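Local coordinates for Ice-binding protein 1 (Shewanella frigidimarina, PDB 6BG8), which adsorbs its bacterium onto ice as an adhesin, inhibits ice crystal growth and lowers the freezing point of an aqueous solution below its melting point, at residues L64-T72 / P78-I88; A179-T190 / F198-N209. All coordinates share one frame; numbering follows the deposited sequence.

Overall arrangement
This chain is the C-terminal ice-binding (DUF3494) domain of a longer adhesin. Its fold is a beta-solenoid with a helix, residues 84-103, lying along one face. Contact 1 sits toward an end of the domain, about 21 Å from the centre of the chain, where the helix starts beside strand 65-66. Contact 2 lies about 5 Å from that centre and joins two neighbouring coils. The contact centres are 25 Å apart and the nearest atoms about 13 Å, so the two do not meet. The helix relates them: F203 of contact 2 packs on A98 and L102 farther along it. N209 in contact 2 has its side chain about 10 Å from that of T212, a probable ice-binding residue.

Contact 1 (L64-T72 / P78-I88); sequences LSYAGDDST and PVPYASMVAFI
Y66 meets P78, M84 and F87 where the start of helix 84-103 and the loop before it pack on strand 65-66. This is the helix that runs alongside the beta-solenoid in the ice-binding domain. The tight part of the contact is aromatic and apolar. F87 and Y66 form a T-shaped pair: the edge of F87, led by CE2, points at the face of Y66. The ring planes are 63° apart and the centroids 5.0 Å. CE2 of F87 lies toward the rim of the Y66 ring, 3.7 Å from Y66 CG. F87 has CG anti to its backbone N (chi1 164°), which carries the ring from the helix to the tyrosine. P78 slides past Y66 in the opposite direction, with P78 CG 3.5 Å from Y66 CE1. The same CG sits over the centre of the F87 ring, so the proline wedges against both aromatics.

M84 crosses Y66 at about a right angle and makes an oblique Met-aromatic contact. Its chain bends at chi2 and chi3, and the CE methyl reaches the edge of the Y66 ring in its plane. The same methyl meets CB of D70. The D70 carboxylate bonds elsewhere: within the type I turn A67-D70 its OD2 accepts from A67 N, which comes from above the carboxylate plane, and OD1 forms a salt bridge with R42.

The looser side lies at G68 and V85. V85 is exposed, and its CG2 comes only to 4.2 Å from G68 O. I88, which is buried, covers the glycine from the helix through CG1. No hydrogen bond joins the two segments. The helix start is held within its own segment: S83 is the N-cap, and its OG accepts from A86 N at 3.1 Å with an N-H...O angle of 157°.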
loop_
_atom_site.group_PDB
_atom_site.type_symbol
_atom_site.label_atom_id
_atom_site.label_comp_id
_atom_site.label_asym_id
_atom_site.label_seq_id
_atom_site.Cartn_x
_atom_site.Cartn_y
_atom_site.Cartn_z
ATOM N N LEU A 64 14.663 3.665 4.481
ATOM C CA LEU A 64 15.739 3.205 3.615
ATOM C C LEU A 64 15.165 2.274 2.557
ATOM O O LEU A 64 14.080 1.708 2.719
ATOM C CB LEU A 64 16.840 2.477 4.409
ATOM C CG LEU A 64 17.583 3.308 5.457
ATOM C CD1 LEU A 64 18.397 2.399 6.372
ATOM C CD2 LEU A 64 18.476 4.332 4.767
ATOM N N SER A 65 15.911 2.108 1.470
ATOM C CA SER A 65 15.561 1.155 0.427
ATOM C C SER A 65 16.396 -0.114 0.553
ATOM O O SER A 65 17.524 -0.098 1.052
ATOM C CB SER A 65 15.757 1.763 -0.960
ATOM O OG SER A 65 17.126 2.063 -1.181
ATOM N N TYR A 66 15.822 -1.224 0.089
ATOM C CA TYR A 66 16.381 -2.552 0.294
ATOM C C TYR A 66 16.213 -3.393 -0.956
ATOM O O TYR A 66 15.169 -3.331 -1.615
ATOM C CB TYR A 66 15.690 -3.266 1.464
ATOM C CG TYR A 66 15.953 -2.620 2.791
ATOM C CD1 TYR A 66 17.164 -2.806 3.450
ATOM C CD2 TYR A 66 14.990 -1.807 3.389
ATOM C CE1 TYR A 66 17.414 -2.195 4.668
ATOM C CE2 TYR A 66 15.229 -1.203 4.608
ATOM C CZ TYR A 66 16.434 -1.404 5.245
ATOM O OH TYR A 66 16.670 -0.804 6.460
ATOM N N ALA A 67 17.245 -4.177 -1.271
ATOM C CA ALA A 67 17.168 -5.224 -2.280
ATOM C C ALA A 67 18.091 -6.357 -1.861
ATOM O O ALA A 67 19.032 -6.163 -1.092
ATOM C CB ALA A 67 17.538 -4.711 -3.676
ATOM N N GLY A 68 17.796 -7.559 -2.358
ATOM C CA GLY A 68 18.496 -8.741 -1.879
ATOM C C GLY A 68 19.948 -8.833 -2.303
ATOM O O GLY A 68 20.717 -9.574 -1.677
ATOM N N ASP A 69 20.339 -8.117 -3.353
ATOM C CA ASP A 69 21.744 -8.083 -3.740
ATOM C C ASP A 69 22.556 -7.079 -2.927
ATOM O O ASP A 69 23.775 -7.008 -3.113
ATOM C CB ASP A 69 21.877 -7.763 -5.237
ATOM C CG ASP A 69 21.446 -6.349 -5.567
ATOM O OD1 ASP A 69 20.321 -5.976 -5.163
ATOM O OD2 ASP A 69 22.227 -5.605 -6.213
ATOM N N ASP A 70 21.921 -6.315 -2.034
ATOM C CA ASP A 70 22.637 -5.322 -1.234
ATOM C C ASP A 70 23.718 -5.994 -0.402
ATOM O O ASP A 70 23.421 -6.820 0.470
ATOM C CB ASP A 70 21.669 -4.567 -0.316
ATOM C CG ASP A 70 20.822 -3.543 -1.055
ATOM O OD1 ASP A 70 21.106 -3.260 -2.231
ATOM O OD2 ASP A 70 19.859 -3.018 -0.451
ATOM N N SER A 71 24.977 -5.649 -0.670
ATOM C CA SER A 71 26.087 -6.246 0.054
ATOM C C SER A 71 26.415 -5.435 1.302
ATOM O O SER A 71 26.155 -4.229 1.374
ATOM C CB SER A 71 27.324 -6.347 -0.843
ATOM O OG SER A 71 27.778 -5.066 -1.249
ATOM N N THR A 72 26.993 -6.119 2.287
ATOM C CA THR A 72 27.552 -5.497 3.482
ATOM C C THR A 72 29.049 -5.775 3.505
ATOM O O THR A 72 29.450 -6.947 3.592
ATOM C CB THR A 72 26.896 -6.034 4.756
ATOM O OG1 THR A 72 25.502 -5.698 4.772
ATOM C CG2 THR A 72 27.563 -5.447 5.999
ATOM N N PRO A 78 18.820 -5.105 8.212
ATOM C CA PRO A 78 17.923 -4.786 9.332
ATOM C C PRO A 78 18.026 -5.803 10.461
ATOM O O PRO A 78 18.116 -7.012 10.243
ATOM C CB PRO A 78 16.532 -4.799 8.690
ATOM C CG PRO A 78 16.796 -4.505 7.221
ATOM C CD PRO A 78 18.106 -5.184 6.925
ATOM N N VAL A 79 18.003 -5.284 11.677
ATOM C CA VAL A 79 17.941 -6.108 12.885
ATOM C C VAL A 79 16.606 -6.847 12.909
ATOM O O VAL A 79 15.588 -6.282 12.470
ATOM C CB VAL A 79 18.113 -5.204 14.110
ATOM C CG1 VAL A 79 17.489 -5.781 15.316
ATOM C CG2 VAL A 79 19.583 -4.917 14.346
ATOM N N PRO A 80 16.545 -8.110 13.368
ATOM C CA PRO A 80 17.600 -8.979 13.900
ATOM C C PRO A 80 18.151 -9.973 12.878
ATOM O O PRO A 80 18.709 -11.011 13.253
ATOM C CB PRO A 80 16.874 -9.722 15.016
ATOM C CG PRO A 80 15.505 -9.953 14.411
ATOM C CD PRO A 80 15.225 -8.758 13.492
ATOM N N TYR A 81 18.002 -9.665 11.596
ATOM C CA TYR A 81 18.287 -10.652 10.563
ATOM C C TYR A 81 19.785 -10.870 10.377
ATOM O O TYR A 81 20.590 -9.941 10.484
ATOM C CB TYR A 81 17.634 -10.234 9.248
ATOM C CG TYR A 81 16.139 -10.283 9.378
ATOM C CD1 TYR A 81 15.451 -11.487 9.245
ATOM C CD2 TYR A 81 15.412 -9.144 9.683
ATOM C CE1 TYR A 81 14.084 -11.543 9.390
ATOM C CE2 TYR A 81 14.048 -9.196 9.838
ATOM C CZ TYR A 81 13.387 -10.394 9.690
ATOM O OH TYR A 81 12.022 -10.431 9.848
ATOM N N ALA A 82 20.146 -12.117 10.083
ATOM C CA ALA A 82 21.537 -12.508 9.906
ATOM C C ALA A 82 22.106 -12.064 8.571
ATOM O O ALA A 82 23.329 -11.948 8.439
ATOM C CB ALA A 82 21.666 -14.027 10.035
ATOM N N SER A 83 21.250 -11.820 7.586
ATOM C CA SER A 83 21.682 -11.476 6.242
ATOM C C SER A 83 20.560 -10.705 5.575
ATOM O O SER A 83 19.403 -10.754 6.008
ATOM C CB SER A 83 22.016 -12.721 5.422
ATOM O OG SER A 83 20.838 -13.494 5.238
ATOM N N MET A 84 20.917 -9.980 4.515
ATOM C CA MET A 84 19.893 -9.282 3.754
ATOM C C MET A 84 18.938 -10.270 3.098
ATOM O O MET A 84 17.734 -10.015 3.014
ATOM C CB MET A 84 20.542 -8.371 2.717
ATOM C CG MET A 84 19.572 -7.399 2.091
ATOM S SD MET A 84 19.015 -6.142 3.262
ATOM C CE MET A 84 20.432 -5.034 3.308
ATOM N N VAL A 85 19.458 -11.409 2.629
ATOM C CA VAL A 85 18.599 -12.444 2.054
ATOM C C VAL A 85 17.546 -12.895 3.063
ATOM O O VAL A 85 16.365 -13.049 2.724
ATOM C CB VAL A 85 19.454 -13.629 1.563
ATOM C CG1 VAL A 85 18.576 -14.830 1.243
ATOM C CG2 VAL A 85 20.266 -13.221 0.345
ATOM N N ALA A 86 17.947 -13.104 4.319
ATOM C CA ALA A 86 16.979 -13.542 5.323
ATOM C C ALA A 86 15.930 -12.469 5.581
ATOM O O ALA A 86 14.754 -12.783 5.805
ATOM C CB ALA A 86 17.693 -13.912 6.620
ATOM N N PHE A 87 16.333 -11.197 5.559
ATOM C CA PHE A 87 15.370 -10.112 5.751
ATOM C C PHE A 87 14.364 -10.074 4.610
ATOM O O PHE A 87 13.156 -9.918 4.838
ATOM C CB PHE A 87 16.110 -8.778 5.864
ATOM C CG PHE A 87 15.233 -7.563 5.685
ATOM C CD1 PHE A 87 14.269 -7.239 6.628
ATOM C CD2 PHE A 87 15.382 -6.740 4.573
ATOM C CE1 PHE A 87 13.465 -6.120 6.466
ATOM C CE2 PHE A 87 14.585 -5.614 4.407
ATOM C CZ PHE A 87 13.619 -5.308 5.358
ATOM N N ILE A 88 14.849 -10.220 3.374
ATOM C CA ILE A 88 13.959 -10.267 2.219
ATOM C C ILE A 88 13.055 -11.496 2.294
ATOM O O ILE A 88 11.875 -11.441 1.926
ATOM C CB ILE A 88 14.785 -10.248 0.918
ATOM C CG1 ILE A 88 15.562 -8.921 0.750
ATOM C CG2 ILE A 88 13.898 -10.586 -0.291
ATOM C CD1 ILE A 88 14.694 -7.704 0.499
#

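Contact 2 (A179-T190 / F198-N209); sequences AKNIYWRTAGKT and FSGNVFAWSEVN
The indole of W184 has F198 CZ over one face, 3.3 Å above it and toward the rim. S199 O lies at its edge, in the ring plane. W184 NE1 donates to S199 O at 2.9 Å (N-H...O 163°), in the carbonyl plane and on a lone pair. W184 CG sits beside its backbone N (chi1 -56°), which carries the indole to S199 and F198. G200 CA borders the same edge. F156 stacks on W184 from the preceding coil. N201 ND2 lies over one face of the Y183 ring, toward its rim, 3.7 Å from Y183 CE2. The two side chains run alongside each other, ring and amide planes 30° apart.

N201 grips I182 O twice: N201 N (2.9 Å) and N201 ND2 (3.0 Å) come from opposite faces of the carbonyl plane. N201 OD1 bonds R219.

Strands 182-186 and 201-204 run parallel, 4.7 Å apart, as successive coils of the beta-solenoid. The chain turns a corner at G200. A second pairing, T190 with V208, follows on another face.

Across the inside of the coil, T190 and V202 meet tip to tip, with T190 OG1 3.5 Å from V202 CG1. T190 OG1 donates to T186 OG1, which donates to G188 O. At the wetter end, two waters bridge K189 NZ and N209 OD1; the one weak at NZ also donates to E207 OE2. N209 ND2 donates to E207 OE1.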
loop_
_atom_site.group_PDB
_atom_site.type_symbol
_atom_site.label_atom_id
_atom_site.label_comp_id
_atom_site.label_asym_id
_atom_site.label_seq_id
_atom_site.Cartn_x
_atom_site.Cartn_y
_atom_site.Cartn_z
ATOM N N ALA A 179 -6.003 6.048 8.249
ATOM C CA ALA A 179 -5.368 5.359 7.126
ATOM C C ALA A 179 -4.775 4.021 7.539
ATOM O O ALA A 179 -4.828 3.050 6.776
ATOM C CB ALA A 179 -4.278 6.241 6.517
ATOM N N LYS A 180 -4.196 3.947 8.739
ATOM C CA LYS A 180 -3.533 2.714 9.152
ATOM C C LYS A 180 -4.507 1.549 9.311
ATOM O O LYS A 180 -4.067 0.395 9.315
ATOM C CB LYS A 180 -2.769 2.941 10.455
ATOM C CG LYS A 180 -3.666 3.068 11.688
ATOM C CD LYS A 180 -2.874 3.610 12.861
ATOM C CE LYS A 180 -3.547 3.316 14.179
ATOM N NZ LYS A 180 -2.546 3.241 15.284
ATOM N N ASN A 181 -5.811 1.823 9.404
ATOM C CA ASN A 181 -6.828 0.796 9.601
ATOM C C ASN A 181 -7.667 0.538 8.354
ATOM O O ASN A 181 -8.690 -0.152 8.444
ATOM C CB ASN A 181 -7.735 1.178 10.778
ATOM C CG ASN A 181 -6.993 1.191 12.104
ATOM O OD1 ASN A 181 -6.045 0.433 12.302
ATOM N ND2 ASN A 181 -7.423 2.050 13.017
ATOM N N ILE A 182 -7.267 1.061 7.197
ATOM C CA ILE A 182 -7.961 0.840 5.935
ATOM C C ILE A 182 -7.105 -0.066 5.064
ATOM O O ILE A 182 -5.889 0.129 4.967
ATOM C CB ILE A 182 -8.244 2.173 5.219
ATOM C CG1 ILE A 182 -9.058 3.089 6.133
ATOM C CG2 ILE A 182 -8.966 1.923 3.902
ATOM C CD1 ILE A 182 -8.945 4.542 5.726
ATOM N N TYR A 183 -7.743 -1.031 4.407
ATOM C CA TYR A 183 -7.041 -2.053 3.631
ATOM C C TYR A 183 -7.727 -2.249 2.292
ATOM O O TYR A 183 -8.951 -2.391 2.232
ATOM C CB TYR A 183 -6.996 -3.379 4.398
ATOM C CG TYR A 183 -6.264 -3.263 5.708
ATOM C CD1 TYR A 183 -6.928 -2.874 6.862
ATOM C CD2 TYR A 183 -4.902 -3.529 5.790
ATOM C CE1 TYR A 183 -6.258 -2.749 8.063
ATOM C CE2 TYR A 183 -4.227 -3.415 6.982
ATOM C CZ TYR A 183 -4.908 -3.022 8.116
ATOM O OH TYR A 183 -4.233 -2.902 9.310
ATOM N N TRP A 184 -6.936 -2.250 1.225
ATOM C CA TRP A 184 -7.419 -2.447 -0.131
ATOM C C TRP A 184 -6.717 -3.666 -0.703
ATOM O O TRP A 184 -5.487 -3.706 -0.750
ATOM C CB TRP A 184 -7.122 -1.229 -1.012
ATOM C CG TRP A 184 -7.664 0.065 -0.496
ATOM C CD1 TRP A 184 -7.026 0.965 0.312
ATOM C CD2 TRP A 184 -8.963 0.607 -0.755
ATOM N NE1 TRP A 184 -7.854 2.033 0.573
ATOM C CE2 TRP A 184 -9.048 1.834 -0.072
ATOM C CE3 TRP A 184 -10.060 0.172 -1.506
ATOM C CZ2 TRP A 184 -10.190 2.627 -0.108
ATOM C CZ3 TRP A 184 -11.201 0.968 -1.540
ATOM C CH2 TRP A 184 -11.255 2.176 -0.843
ATOM N N ARG A 185 -7.490 -4.640 -1.169
ATOM C CA ARG A 185 -6.937 -5.874 -1.729
ATOM C C ARG A 185 -7.509 -6.048 -3.125
ATOM O O ARG A 185 -8.723 -6.191 -3.276
ATOM C CB ARG A 185 -7.296 -7.081 -0.857
ATOM C CG ARG A 185 -6.555 -8.391 -1.164
ATOM C CD ARG A 185 -7.037 -9.093 -2.446
ATOM N NE ARG A 185 -8.459 -9.442 -2.449
ATOM C CZ ARG A 185 -9.000 -10.334 -3.279
ATOM N NH1 ARG A 185 -8.236 -10.972 -4.167
ATOM N NH2 ARG A 185 -10.301 -10.588 -3.228
ATOM N N THR A 186 -6.651 -6.069 -4.142
ATOM C CA THR A 186 -7.115 -6.313 -5.503
ATOM C C THR A 186 -6.440 -7.557 -6.057
ATOM O O THR A 186 -5.221 -7.718 -5.925
ATOM C CB THR A 186 -6.850 -5.112 -6.429
ATOM O OG1 THR A 186 -5.449 -4.829 -6.480
ATOM C CG2 THR A 186 -7.606 -3.877 -5.938
ATOM N N ALA A 187 -7.233 -8.436 -6.677
ATOM C CA ALA A 187 -6.649 -9.528 -7.451
ATOM C C ALA A 187 -6.039 -9.023 -8.748
ATOM O O ALA A 187 -5.160 -9.684 -9.314
ATOM C CB ALA A 187 -7.702 -10.600 -7.752
ATOM N N GLY A 188 -6.486 -7.868 -9.220
ATOM C CA GLY A 188 -5.877 -7.152 -10.317
ATOM C C GLY A 188 -4.991 -6.035 -9.812
ATOM O O GLY A 188 -4.377 -6.132 -8.743
ATOM N N LYS A 189 -4.915 -4.967 -10.584
ATOM C CA LYS A 189 -4.055 -3.853 -10.217
ATOM C C LYS A 189 -4.834 -2.786 -9.462
ATOM O O LYS A 189 -6.063 -2.726 -9.516
ATOM C CB LYS A 189 -3.422 -3.231 -11.460
ATOM C CG LYS A 189 -4.411 -2.554 -12.393
ATOM C CD LYS A 189 -3.686 -1.928 -13.573
ATOM C CE LYS A 189 -4.676 -1.413 -14.612
ATOM N NZ LYS A 189 -4.000 -0.963 -15.875
ATOM N N THR A 190 -4.095 -1.933 -8.759
ATOM C CA THR A 190 -4.646 -0.734 -8.139
ATOM C C THR A 190 -4.036 0.493 -8.808
ATOM O O THR A 190 -2.807 0.613 -8.907
ATOM C CB THR A 190 -4.382 -0.709 -6.632
ATOM O OG1 THR A 190 -5.097 -1.786 -6.003
ATOM C CG2 THR A 190 -4.840 0.613 -6.023
ATOM N N PHE A 198 -5.464 9.779 -1.361
ATOM C CA PHE A 198 -5.760 8.371 -1.130
ATOM C C PHE A 198 -5.282 7.958 0.256
ATOM O O PHE A 198 -4.217 8.390 0.709
ATOM C CB PHE A 198 -5.092 7.494 -2.211
ATOM C CG PHE A 198 -5.521 6.043 -2.169
ATOM C CD1 PHE A 198 -4.981 5.178 -1.232
ATOM C CD2 PHE A 198 -6.432 5.551 -3.082
ATOM C CE1 PHE A 198 -5.381 3.855 -1.176
ATOM C CE2 PHE A 198 -6.828 4.223 -3.046
ATOM C CZ PHE A 198 -6.300 3.374 -2.089
ATOM N N SER A 199 -6.078 7.114 0.932
ATOM C CA SER A 199 -5.755 6.593 2.257
ATOM C C SER A 199 -5.913 5.080 2.275
ATOM O O SER A 199 -6.904 4.554 1.761
ATOM C CB SER A 199 -6.677 7.200 3.329
ATOM O OG SER A 199 -6.266 8.513 3.660
ATOM N N GLY A 200 -4.954 4.382 2.871
ATOM C CA GLY A 200 -5.090 2.957 3.116
ATOM C C GLY A 200 -3.875 2.160 2.678
ATOM O O GLY A 200 -2.974 2.645 1.997
ATOM N N ASN A 201 -3.874 0.891 3.093
ATOM C CA ASN A 201 -2.814 -0.052 2.753
ATOM C C ASN A 201 -3.245 -0.844 1.526
ATOM O O ASN A 201 -4.187 -1.640 1.592
ATOM C CB ASN A 201 -2.517 -0.984 3.924
ATOM C CG ASN A 201 -2.156 -0.232 5.182
ATOM O OD1 ASN A 201 -1.013 0.193 5.350
ATOM N ND2 ASN A 201 -3.133 -0.047 6.075
ATOM N N VAL A 202 -2.535 -0.657 0.421
ATOM C CA VAL A 202 -2.903 -1.283 -0.846
ATOM C C VAL A 202 -2.126 -2.587 -0.995
ATOM O O VAL A 202 -0.892 -2.586 -0.971
ATOM C CB VAL A 202 -2.626 -0.336 -2.023
ATOM C CG1 VAL A 202 -2.988 -0.993 -3.340
ATOM C CG2 VAL A 202 -3.398 0.964 -1.850
ATOM N N PHE A 203 -2.845 -3.699 -1.139
ATOM C CA PHE A 203 -2.272 -5.012 -1.453
ATOM C C PHE A 203 -2.780 -5.424 -2.834
ATOM O O PHE A 203 -3.813 -6.090 -2.958
ATOM C CB PHE A 203 -2.657 -6.051 -0.398
ATOM C CG PHE A 203 -2.035 -5.814 0.946
ATOM C CD1 PHE A 203 -2.535 -4.828 1.793
ATOM C CD2 PHE A 203 -0.971 -6.602 1.378
ATOM C CE1 PHE A 203 -1.972 -4.620 3.041
ATOM C CE2 PHE A 203 -0.400 -6.395 2.621
ATOM C CZ PHE A 203 -0.905 -5.405 3.452
ATOM N N ALA A 204 -2.057 -5.013 -3.876
ATOM C CA ALA A 204 -2.400 -5.382 -5.244
ATOM C C ALA A 204 -1.655 -6.652 -5.623
ATOM O O ALA A 204 -0.440 -6.742 -5.425
ATOM C CB ALA A 204 -2.041 -4.261 -6.220
ATOM N N TRP A 205 -2.382 -7.637 -6.154
ATOM C CA TRP A 205 -1.712 -8.872 -6.546
ATOM C C TRP A 205 -0.704 -8.614 -7.653
ATOM O O TRP A 205 0.401 -9.167 -7.637
ATOM C CB TRP A 205 -2.724 -9.926 -6.999
ATOM C CG TRP A 205 -2.037 -11.180 -7.440
ATOM C CD1 TRP A 205 -1.837 -11.609 -8.727
ATOM C CD2 TRP A 205 -1.428 -12.161 -6.593
ATOM N NE1 TRP A 205 -1.152 -12.801 -8.725
ATOM C CE2 TRP A 205 -0.885 -13.160 -7.430
ATOM C CE3 TRP A 205 -1.287 -12.291 -5.206
ATOM C CZ2 TRP A 205 -0.223 -14.281 -6.925
ATOM C CZ3 TRP A 205 -0.625 -13.417 -4.705
ATOM C CH2 TRP A 205 -0.101 -14.385 -5.565
ATOM N N SER A 206 -1.066 -7.774 -8.624
ATOM C CA SER A 206 -0.169 -7.476 -9.733
ATOM C C SER A 206 0.666 -6.233 -9.450
ATOM O O SER A 206 1.769 -6.347 -8.911
ATOM C CB SER A 206 -0.962 -7.303 -11.031
ATOM O OG SER A 206 -2.067 -6.446 -10.829
ATOM N N GLU A 207 0.156 -5.048 -9.788
ATOM C CA GLU A 207 0.938 -3.822 -9.686
ATOM C C GLU A 207 0.095 -2.688 -9.114
ATOM O O GLU A 207 -1.136 -2.721 -9.148
ATOM C CB GLU A 207 1.499 -3.401 -11.056
ATOM C CG GLU A 207 0.446 -3.169 -12.135
ATOM C CD GLU A 207 1.045 -2.769 -13.485
ATOM O OE1 GLU A 207 1.976 -1.935 -13.508
ATOM O OE2 GLU A 207 0.576 -3.287 -14.524
ATOM N N VAL A 208 0.786 -1.664 -8.610
ATOM C CA VAL A 208 0.167 -0.418 -8.167
ATOM C C VAL A 208 0.719 0.707 -9.029
ATOM O O VAL A 208 1.941 0.866 -9.137
ATOM C CB VAL A 208 0.445 -0.133 -6.677
ATOM C CG1 VAL A 208 -0.277 1.144 -6.238
ATOM C CG2 VAL A 208 0.044 -1.320 -5.803
ATOM N N ASN A 209 -0.172 1.479 -9.646
ATOM C CA ASN A 209 0.232 2.616 -10.469
ATOM C C ASN A 209 -0.377 3.867 -9.858
ATOM O O ASN A 209 -1.595 4.056 -9.918
ATOM C CB ASN A 209 -0.218 2.444 -11.922
ATOM C CG ASN A 209 0.188 1.091 -12.518
ATOM O OD1 ASN A 209 -0.585 0.476 -13.259
ATOM N ND2 ASN A 209 1.398 0.635 -12.211
HETATM O O HOH W 1 -2.439 1.548 -15.012
HETATM O O HOH W 2 -0.707 -1.315 -15.871
#